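Local coordinates for protein dinoflagellate luciferase (Lingulodinium polyedrum, PDB 1VPR) that catalyses the oxidation of dinoflagellate luciferin, an open tetrapyrrole, by molecular oxygen, giving flashes of blue light, at residues 9-14 / 70-75; 90-95 / 282-287; 115-120 / 269-274. All blocks are in the same frame, centred on the assembly; numbering follows the deposited sequence.

The three contacts belong to the third luciferase domain of the protein and lie well apart, their centres 26 Å (contacts 1 and 2), 34 Å (2 and 3) and 40 Å (1 and 3) from one another. Contact 1 closes first along the chain and joins two loops at the surface, 9-14 belonging to the helical bundle domain. Contacts 2 and 3 lie in the catalytic domain, and both segments of contact 3 fall between those of contact 2. These two reach the same antiparallel sheet through the neighbouring strands 271-282 and 285-294. They thus tie the chain that precedes the barrel, helix 87-100 and loop 115-120, to distant points of its wall.

Contact 1. Residues 9-14 / 70-75; sequences GDNKLG and KNASGG
Two Asx turns meet here, one headed by N11 and the other by N71, where a loop ahead of strand 29-30 touches the loop between helix 57-65 and helix 87-100. The direct polar link is the N11 amide: ND2 donates to A72 O at 2.9 Å with an N-H...O angle of 167°. It reaches the A72 carbonyl in its plane, on a lone pair, and A72 O in turn lies close to the plane of the N11 amide. CG of N11 stands anti to the backbone N (chi1 -170°), on the side facing 70-75. The other arm of the amide works within its own loop, with N11 OD1 accepting from L13 N at 2.9 Å, the donor above the carbonyl plane, and more weakly from G14 N. An alanine here would lose both arms, and would probably leave A72 O without this donor and the turn over L13 N without its acceptor.

Beside this bond the backbones come close enough for two CA-H...O contacts, G14 CA to N71 O at 3.5 Å and G74 CA to L13 O at 3.4 Å. A CB on G14 would stand 2.2 Å from N71 O, a clash, consistent with glycine at this position. L13 lays CB against A72 O at 3.9 Å. The type I turn from N71 to G74, which supplies N71 O and A72 O, is held by the N71 side chain: S73 N at 2.9 Å and G75 N at 2.8 Å reach N71 OD1 from opposite faces of its plane.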
loop_
_atom_site.group_PDB
_atom_site.type_symbol
_atom_site.label_atom_id
_atom_site.label_comp_id
_atom_site.label_asym_id
_atom_site.label_seq_id
_atom_site.Cartn_x
_atom_site.Cartn_y
_atom_site.Cartn_z
ATOM N N GLY A 9 10.439 13.843 -15.009
ATOM C CA GLY A 9 11.794 13.337 -15.061
ATOM C C GLY A 9 11.955 12.408 -16.237
ATOM O O GLY A 9 10.982 11.797 -16.689
ATOM N N ASP A 10 13.183 12.301 -16.735
ATOM C CA ASP A 10 13.476 11.441 -17.871
ATOM C C ASP A 10 14.582 10.446 -17.569
ATOM O O ASP A 10 15.060 9.766 -18.475
ATOM C CB ASP A 10 13.880 12.294 -19.078
ATOM C CG ASP A 10 14.570 13.578 -18.667
ATOM O OD1 ASP A 10 15.393 13.536 -17.726
ATOM O OD2 ASP A 10 14.291 14.632 -19.282
ATOM N N ASN A 11 15.005 10.355 -16.311
ATOM C CA ASN A 11 16.067 9.416 -15.974
ATOM C C ASN A 11 15.617 8.003 -16.336
ATOM O O ASN A 11 14.666 7.473 -15.758
ATOM C CB ASN A 11 16.423 9.483 -14.482
ATOM C CG ASN A 11 17.693 8.701 -14.140
ATOM O OD1 ASN A 11 18.178 7.877 -14.938
ATOM N ND2 ASN A 11 18.236 8.949 -12.950
ATOM N N LYS A 12 16.311 7.403 -17.300
ATOM C CA LYS A 12 16.000 6.054 -17.757
ATOM C C LYS A 12 16.566 4.970 -16.846
ATOM O O LYS A 12 16.061 3.838 -16.833
ATOM C CB LYS A 12 16.534 5.853 -19.188
ATOM C CG LYS A 12 15.795 6.677 -20.238
ATOM C CD LYS A 12 16.403 6.552 -21.637
ATOM C CE LYS A 12 17.744 7.275 -21.717
ATOM N NZ LYS A 12 18.242 7.314 -23.115
ATOM N N LEU A 13 17.609 5.303 -16.089
ATOM C CA LEU A 13 18.244 4.325 -15.203
ATOM C C LEU A 13 17.522 4.095 -13.871
ATOM O O LEU A 13 17.543 2.978 -13.342
ATOM C CB LEU A 13 19.695 4.722 -14.927
ATOM C CG LEU A 13 20.625 4.712 -16.148
ATOM C CD1 LEU A 13 21.917 5.467 -15.843
ATOM C CD2 LEU A 13 20.911 3.270 -16.525
ATOM N N GLY A 14 16.891 5.137 -13.331
ATOM C CA GLY A 14 16.198 4.986 -12.063
ATOM C C GLY A 14 15.427 6.221 -11.647
ATOM O O GLY A 14 14.930 6.966 -12.493
ATOM N N LYS A 70 14.589 2.700 -7.548
ATOM C CA LYS A 70 16.037 2.859 -7.620
ATOM C C LYS A 70 16.590 4.267 -7.489
ATOM O O LYS A 70 15.908 5.241 -7.798
ATOM C CB LYS A 70 16.550 2.284 -8.946
ATOM C CG LYS A 70 16.109 0.869 -9.229
ATOM C CD LYS A 70 16.936 0.285 -10.356
ATOM C CE LYS A 70 16.096 -0.490 -11.332
ATOM N NZ LYS A 70 15.343 -1.573 -10.669
ATOM N N ASN A 71 17.849 4.362 -7.050
ATOM C CA ASN A 71 18.517 5.655 -6.942
ATOM C C ASN A 71 18.756 6.159 -8.370
ATOM O O ASN A 71 18.365 5.501 -9.334
ATOM C CB ASN A 71 19.846 5.569 -6.165
ATOM C CG ASN A 71 20.821 4.569 -6.751
ATOM O OD1 ASN A 71 21.004 4.498 -7.974
ATOM N ND2 ASN A 71 21.473 3.789 -5.873
ATOM N N ALA A 72 19.392 7.310 -8.517
ATOM C CA ALA A 72 19.589 7.882 -9.848
ATOM C C ALA A 72 20.469 7.098 -10.822
ATOM O O ALA A 72 20.348 7.264 -12.033
ATOM C CB ALA A 72 20.104 9.306 -9.726
ATOM N N SER A 73 21.347 6.246 -10.320
ATOM C CA SER A 73 22.196 5.513 -11.230
ATOM C C SER A 73 21.778 4.067 -11.394
ATOM O O SER A 73 22.574 3.242 -11.842
ATOM C CB SER A 73 23.665 5.619 -10.788
ATOM O OG SER A 73 23.871 5.095 -9.494
ATOM N N GLY A 74 20.531 3.755 -11.039
ATOM C CA GLY A 74 20.066 2.388 -11.187
ATOM C C GLY A 74 20.302 1.382 -10.053
ATOM O O GLY A 74 20.003 0.192 -10.214
ATOM N N GLY A 75 20.836 1.834 -8.920
ATOM C CA GLY A 75 21.060 0.924 -7.814
ATOM C C GLY A 75 19.926 1.061 -6.822
ATOM O O GLY A 75 19.015 1.852 -7.040
#

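Contact 2. Residues 90-95 / 282-287; sequences QAMTEK and VGPYTF
M92, built as selenomethionine, drives its side chain from helix 87-100 into the turn at V282-Y285, and the tight part of the contact is gathered round its end. CE lies 3.1 Å from V282 O and 3.4 Å from V282 CG1, close spacings for a methyl group. CG is anti to the carbonyl carbon (chi1 -63°), and the chain bends at chi3, which carries CE to the V282 backbone while SE stays beside the rings. SE approaches Y285 in the plane of its ring, at the edge, with CD2 at 3.7 Å and the direction to the ring centre 89° off the normal: a Met-aromatic contact made edge-on. A second, oblique one runs from SE to the F287 ring, whose centroid is 5.3 Å away. On this buried flank F287 also touches L96 and V304, and T93 crosses it at about a right angle, T93 OG1 lying 3.6 Å from F287 CE2 and hydrogen-bonded to V89 O.

The target is a two-residue beta hairpin, a type II' turn from V282 to Y285 that joins strands 271-282 and 285-294 of the calycin barrel; V282 and Y285 pair through both backbone N-H groups. Helix 87-100 runs past this corner with its local axis at 40° to strand 285-287 and 11.5 Å from it, so the helix reaches the turn through its side chains, M92 CE touching backbone atoms of V282 and G283, and no hydrogen bond crosses.

Looser packing is found at the exposed tip, G283 and P284, where P284 CD is 4.0 Å from M92 CE. P284 CG lies over the centre of one face of the Y285 ring. G283 sits on the turn where a CB would be only 2.3 Å from M92 CE.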
loop_
_atom_site.group_PDB
_atom_site.type_symbol
_atom_site.label_atom_id
_atom_site.label_comp_id
_atom_site.label_asym_id
_atom_site.label_seq_id
_atom_site.Cartn_x
_atom_site.Cartn_y
_atom_site.Cartn_z
ATOM N N GLN A 90 20.846 -8.310 6.135
ATOM C CA GLN A 90 20.097 -9.572 6.191
ATOM C C GLN A 90 20.057 -10.149 7.611
ATOM O O GLN A 90 19.003 -10.556 8.097
ATOM C CB GLN A 90 20.741 -10.618 5.281
ATOM C CG GLN A 90 20.507 -10.401 3.801
ATOM C CD GLN A 90 21.178 -11.492 2.955
ATOM O OE1 GLN A 90 20.837 -12.674 3.071
ATOM N NE2 GLN A 90 22.145 -11.097 2.113
ATOM N N ALA A 91 21.206 -10.203 8.275
ATOM C CA ALA A 91 21.250 -10.745 9.633
ATOM C C ALA A 91 20.437 -9.901 10.621
ATOM O O ALA A 91 19.775 -10.435 11.526
ATOM C CB ALA A 91 22.698 -10.848 10.098
HETATM N N MSE A 92 20.480 -8.582 10.472
HETATM C CA MSE A 92 19.703 -7.758 11.384
HETATM C C MSE A 92 18.234 -8.042 11.110
HETATM O O MSE A 92 17.426 -8.116 12.030
HETATM C CB MSE A 92 19.988 -6.276 11.152
HETATM C CG MSE A 92 21.419 -5.885 11.414
HETATM SE SE MSE A 92 21.818 -4.092 10.774
HETATM C CE MSE A 92 22.026 -3.214 12.454
ATOM N N THR A 93 17.884 -8.204 9.834
ATOM C CA THR A 93 16.491 -8.454 9.456
ATOM C C THR A 93 15.967 -9.790 9.994
ATOM O O THR A 93 14.836 -9.878 10.501
ATOM C CB THR A 93 16.337 -8.368 7.926
ATOM O OG1 THR A 93 16.737 -7.055 7.489
ATOM C CG2 THR A 93 14.891 -8.594 7.507
ATOM N N GLU A 94 16.790 -10.829 9.910
ATOM C CA GLU A 94 16.397 -12.138 10.424
ATOM C C GLU A 94 16.097 -12.027 11.927
ATOM O O GLU A 94 15.102 -12.566 12.411
ATOM C CB GLU A 94 17.512 -13.146 10.175
ATOM N N LYS A 95 16.936 -11.309 12.665
ATOM C CA LYS A 95 16.719 -11.157 14.101
ATOM C C LYS A 95 15.431 -10.377 14.380
ATOM O O LYS A 95 14.657 -10.742 15.274
ATOM C CB LYS A 95 17.938 -10.477 14.741
ATOM C CG LYS A 95 17.825 -10.231 16.251
ATOM C CD LYS A 95 19.194 -9.847 16.841
ATOM C CE LYS A 95 19.048 -9.279 18.249
ATOM N NZ LYS A 95 18.126 -10.127 19.072
ATOM N N VAL A 282 18.437 0.283 14.385
ATOM C CA VAL A 282 19.092 -1.004 14.634
ATOM C C VAL A 282 20.523 -0.762 14.149
ATOM O O VAL A 282 20.755 -0.447 12.975
ATOM C CB VAL A 282 18.497 -2.173 13.823
ATOM C CG1 VAL A 282 19.182 -3.477 14.254
ATOM C CG2 VAL A 282 16.980 -2.259 14.032
ATOM N N GLY A 283 21.491 -0.890 15.046
ATOM C CA GLY A 283 22.855 -0.630 14.629
ATOM C C GLY A 283 22.942 0.784 14.088
ATOM O O GLY A 283 22.345 1.704 14.663
ATOM N N PRO A 284 23.637 1.000 12.962
ATOM C CA PRO A 284 23.800 2.327 12.359
ATOM C C PRO A 284 22.675 2.712 11.408
ATOM O O PRO A 284 22.757 3.761 10.756
ATOM C CB PRO A 284 25.103 2.169 11.596
ATOM C CG PRO A 284 24.856 0.796 10.961
ATOM C CD PRO A 284 24.341 -0.019 12.159
ATOM N N TYR A 285 21.643 1.873 11.333
ATOM C CA TYR A 285 20.506 2.082 10.409
ATOM C C TYR A 285 19.167 2.365 11.032
ATOM O O TYR A 285 18.979 2.222 12.238
ATOM C CB TYR A 285 20.289 0.834 9.545
ATOM C CG TYR A 285 21.501 0.416 8.774
ATOM C CD1 TYR A 285 22.109 1.295 7.877
ATOM C CD2 TYR A 285 22.048 -0.867 8.929
ATOM C CE1 TYR A 285 23.238 0.910 7.147
ATOM C CE2 TYR A 285 23.195 -1.261 8.188
ATOM C CZ TYR A 285 23.772 -0.357 7.308
ATOM O OH TYR A 285 24.911 -0.695 6.606
ATOM N N THR A 286 18.220 2.754 10.172
ATOM C CA THR A 286 16.853 2.972 10.605
ATOM C C THR A 286 16.010 1.968 9.819
ATOM O O THR A 286 16.136 1.861 8.604
ATOM C CB THR A 286 16.357 4.410 10.300
ATOM O OG1 THR A 286 17.133 5.354 11.054
ATOM C CG2 THR A 286 14.868 4.558 10.699
ATOM N N PHE A 287 15.168 1.214 10.514
ATOM C CA PHE A 287 14.319 0.249 9.859
ATOM C C PHE A 287 12.855 0.622 10.041
ATOM O O PHE A 287 12.500 1.402 10.922
ATOM C CB PHE A 287 14.517 -1.166 10.442
ATOM C CG PHE A 287 15.745 -1.877 9.939
ATOM C CD1 PHE A 287 17.017 -1.511 10.382
ATOM C CD2 PHE A 287 15.626 -2.925 9.035
ATOM C CE1 PHE A 287 18.141 -2.180 9.929
ATOM C CE2 PHE A 287 16.751 -3.596 8.576
ATOM C CZ PHE A 287 18.005 -3.225 9.022
#

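Contact 3. Residues 115-120 / 269-274; sequences CPQLTK and SGRCFR
The R274 guanidinium carries C115 CB over the centre of one face, 3.6 Å above the plane; its nitrogens bind elsewhere, NH2 to E293 in a salt bridge and to F111 O, NH1 to D113 O, and F108 makes a cation-pi contact. The R271 guanidinium has F273 CZ over one face, toward the rim, and S269 OG in plane at its edge, with E266 as its salt-bridge partner.

Segment 115-118 runs roughly antiparallel to 269-274, at the start of barrel strand 271-282. L118 N donates to G270 O at 2.9 Å with an N-H...O angle of 176°, in the carbonyl plane on a lone pair. G270 and R271 both face E266, a G1 beta bulge. C115 SG, anti to the backbone N (chi1 -172°), lies 3.4 Å from C272 O, and P116 CG packs on C272 SG at 3.9 Å. A water accepts from C272 N at 3.0 Å and donates to Q117 OE1.

With SG of C115 and SG of C272 4.6 Å apart, no disulfide joins loop to strand; one straight backbone bond, a water, apolar packing and the C115 methylene on the R274 face do so, while the buried R274 charge is probably balanced by E293.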
loop_
_atom_site.group_PDB
_atom_site.type_symbol
_atom_site.label_atom_id
_atom_site.label_comp_id
_atom_site.label_asym_id
_atom_site.label_seq_id
_atom_site.Cartn_x
_atom_site.Cartn_y
_atom_site.Cartn_z
ATOM N N CYS A 115 -12.579 -6.865 15.717
ATOM C CA CYS A 115 -12.472 -6.394 14.342
ATOM C C CYS A 115 -13.806 -6.426 13.593
ATOM O O CYS A 115 -14.485 -7.443 13.563
ATOM C CB CYS A 115 -11.452 -7.252 13.592
ATOM S SG CYS A 115 -11.065 -6.633 11.942
ATOM N N PRO A 116 -14.188 -5.308 12.962
ATOM C CA PRO A 116 -15.450 -5.255 12.214
ATOM C C PRO A 116 -15.338 -6.092 10.945
ATOM O O PRO A 116 -14.236 -6.415 10.496
ATOM C CB PRO A 116 -15.601 -3.775 11.904
ATOM C CG PRO A 116 -14.155 -3.353 11.698
ATOM C CD PRO A 116 -13.441 -4.041 12.850
ATOM N N GLN A 117 -16.482 -6.427 10.360
ATOM C CA GLN A 117 -16.518 -7.218 9.144
ATOM C C GLN A 117 -17.814 -6.845 8.421
ATOM O O GLN A 117 -18.843 -6.641 9.070
ATOM C CB GLN A 117 -16.511 -8.694 9.530
ATOM C CG GLN A 117 -17.090 -9.649 8.523
ATOM C CD GLN A 117 -16.110 -10.038 7.451
ATOM O OE1 GLN A 117 -14.926 -10.226 7.726
ATOM N NE2 GLN A 117 -16.601 -10.190 6.219
ATOM N N LEU A 118 -17.781 -6.725 7.098
ATOM C CA LEU A 118 -19.009 -6.379 6.386
ATOM C C LEU A 118 -19.808 -7.653 6.132
ATOM O O LEU A 118 -19.242 -8.731 5.922
ATOM C CB LEU A 118 -18.697 -5.691 5.049
ATOM C CG LEU A 118 -17.912 -4.385 5.110
ATOM C CD1 LEU A 118 -17.801 -3.766 3.704
ATOM C CD2 LEU A 118 -18.618 -3.432 6.056
ATOM N N THR A 119 -21.126 -7.531 6.148
ATOM C CA THR A 119 -21.971 -8.691 5.915
ATOM C C THR A 119 -21.943 -9.051 4.431
ATOM O O THR A 119 -21.441 -8.294 3.590
ATOM C CB THR A 119 -23.433 -8.411 6.334
ATOM O OG1 THR A 119 -24.025 -7.485 5.412
ATOM C CG2 THR A 119 -23.486 -7.795 7.748
ATOM N N LYS A 120 -22.492 -10.217 4.121
ATOM C CA LYS A 120 -22.571 -10.733 2.754
ATOM C C LYS A 120 -23.371 -9.788 1.855
ATOM O O LYS A 120 -23.057 -9.584 0.673
ATOM C CB LYS A 120 -23.257 -12.102 2.802
ATOM C CG LYS A 120 -23.551 -12.747 1.455
ATOM C CD LYS A 120 -24.320 -14.062 1.671
ATOM C CE LYS A 120 -24.731 -14.687 0.365
ATOM N NZ LYS A 120 -25.578 -15.892 0.590
ATOM N N SER A 269 -14.244 -8.552 -0.241
ATOM C CA SER A 269 -14.318 -9.635 0.746
ATOM C C SER A 269 -15.007 -9.194 2.042
ATOM O O SER A 269 -15.425 -10.023 2.862
ATOM C CB SER A 269 -12.914 -10.123 1.078
ATOM O OG SER A 269 -12.215 -9.142 1.835
ATOM N N GLY A 270 -15.132 -7.886 2.220
ATOM C CA GLY A 270 -15.762 -7.354 3.421
ATOM C C GLY A 270 -14.846 -7.427 4.627
ATOM O O GLY A 270 -15.288 -7.214 5.770
ATOM N N ARG A 271 -13.565 -7.714 4.392
ATOM C CA ARG A 271 -12.600 -7.823 5.498
ATOM C C ARG A 271 -11.893 -6.501 5.821
ATOM O O ARG A 271 -11.580 -5.724 4.918
ATOM C CB ARG A 271 -11.549 -8.887 5.168
ATOM C CG ARG A 271 -12.081 -10.307 5.136
ATOM C CD ARG A 271 -10.939 -11.285 4.877
ATOM N NE ARG A 271 -10.335 -11.068 3.567
ATOM C CZ ARG A 271 -9.205 -11.654 3.170
ATOM N NH1 ARG A 271 -8.704 -11.416 1.958
ATOM N NH2 ARG A 271 -8.570 -12.476 3.998
ATOM N N CYS A 272 -11.657 -6.248 7.108
ATOM C CA CYS A 272 -10.970 -5.031 7.552
ATOM C C CYS A 272 -9.553 -5.428 7.969
ATOM O O CYS A 272 -9.377 -6.069 9.009
ATOM C CB CYS A 272 -11.700 -4.416 8.765
ATOM S SG CYS A 272 -11.001 -2.834 9.389
ATOM N N PHE A 273 -8.553 -5.093 7.149
ATOM C CA PHE A 273 -7.161 -5.404 7.484
ATOM C C PHE A 273 -6.688 -4.308 8.414
ATOM O O PHE A 273 -6.886 -3.121 8.149
ATOM C CB PHE A 273 -6.260 -5.408 6.228
ATOM C CG PHE A 273 -6.458 -6.600 5.325
ATOM C CD1 PHE A 273 -7.566 -6.685 4.497
ATOM C CD2 PHE A 273 -5.522 -7.637 5.306
ATOM C CE1 PHE A 273 -7.755 -7.771 3.658
ATOM C CE2 PHE A 273 -5.692 -8.736 4.471
ATOM C CZ PHE A 273 -6.814 -8.809 3.639
ATOM N N ARG A 274 -6.042 -4.680 9.505
ATOM C CA ARG A 274 -5.578 -3.666 10.425
ATOM C C ARG A 274 -4.077 -3.644 10.310
ATOM O O ARG A 274 -3.456 -4.675 10.097
ATOM C CB ARG A 274 -6.102 -3.972 11.821
ATOM C CG ARG A 274 -7.611 -3.695 11.919
ATOM C CD ARG A 274 -8.182 -4.109 13.281
ATOM N NE ARG A 274 -7.987 -5.536 13.478
ATOM C CZ ARG A 274 -8.174 -6.157 14.634
ATOM N NH1 ARG A 274 -8.573 -5.458 15.694
ATOM N NH2 ARG A 274 -7.923 -7.460 14.732
HETATM O O HOH W 1 -13.041 -7.998 9.089
#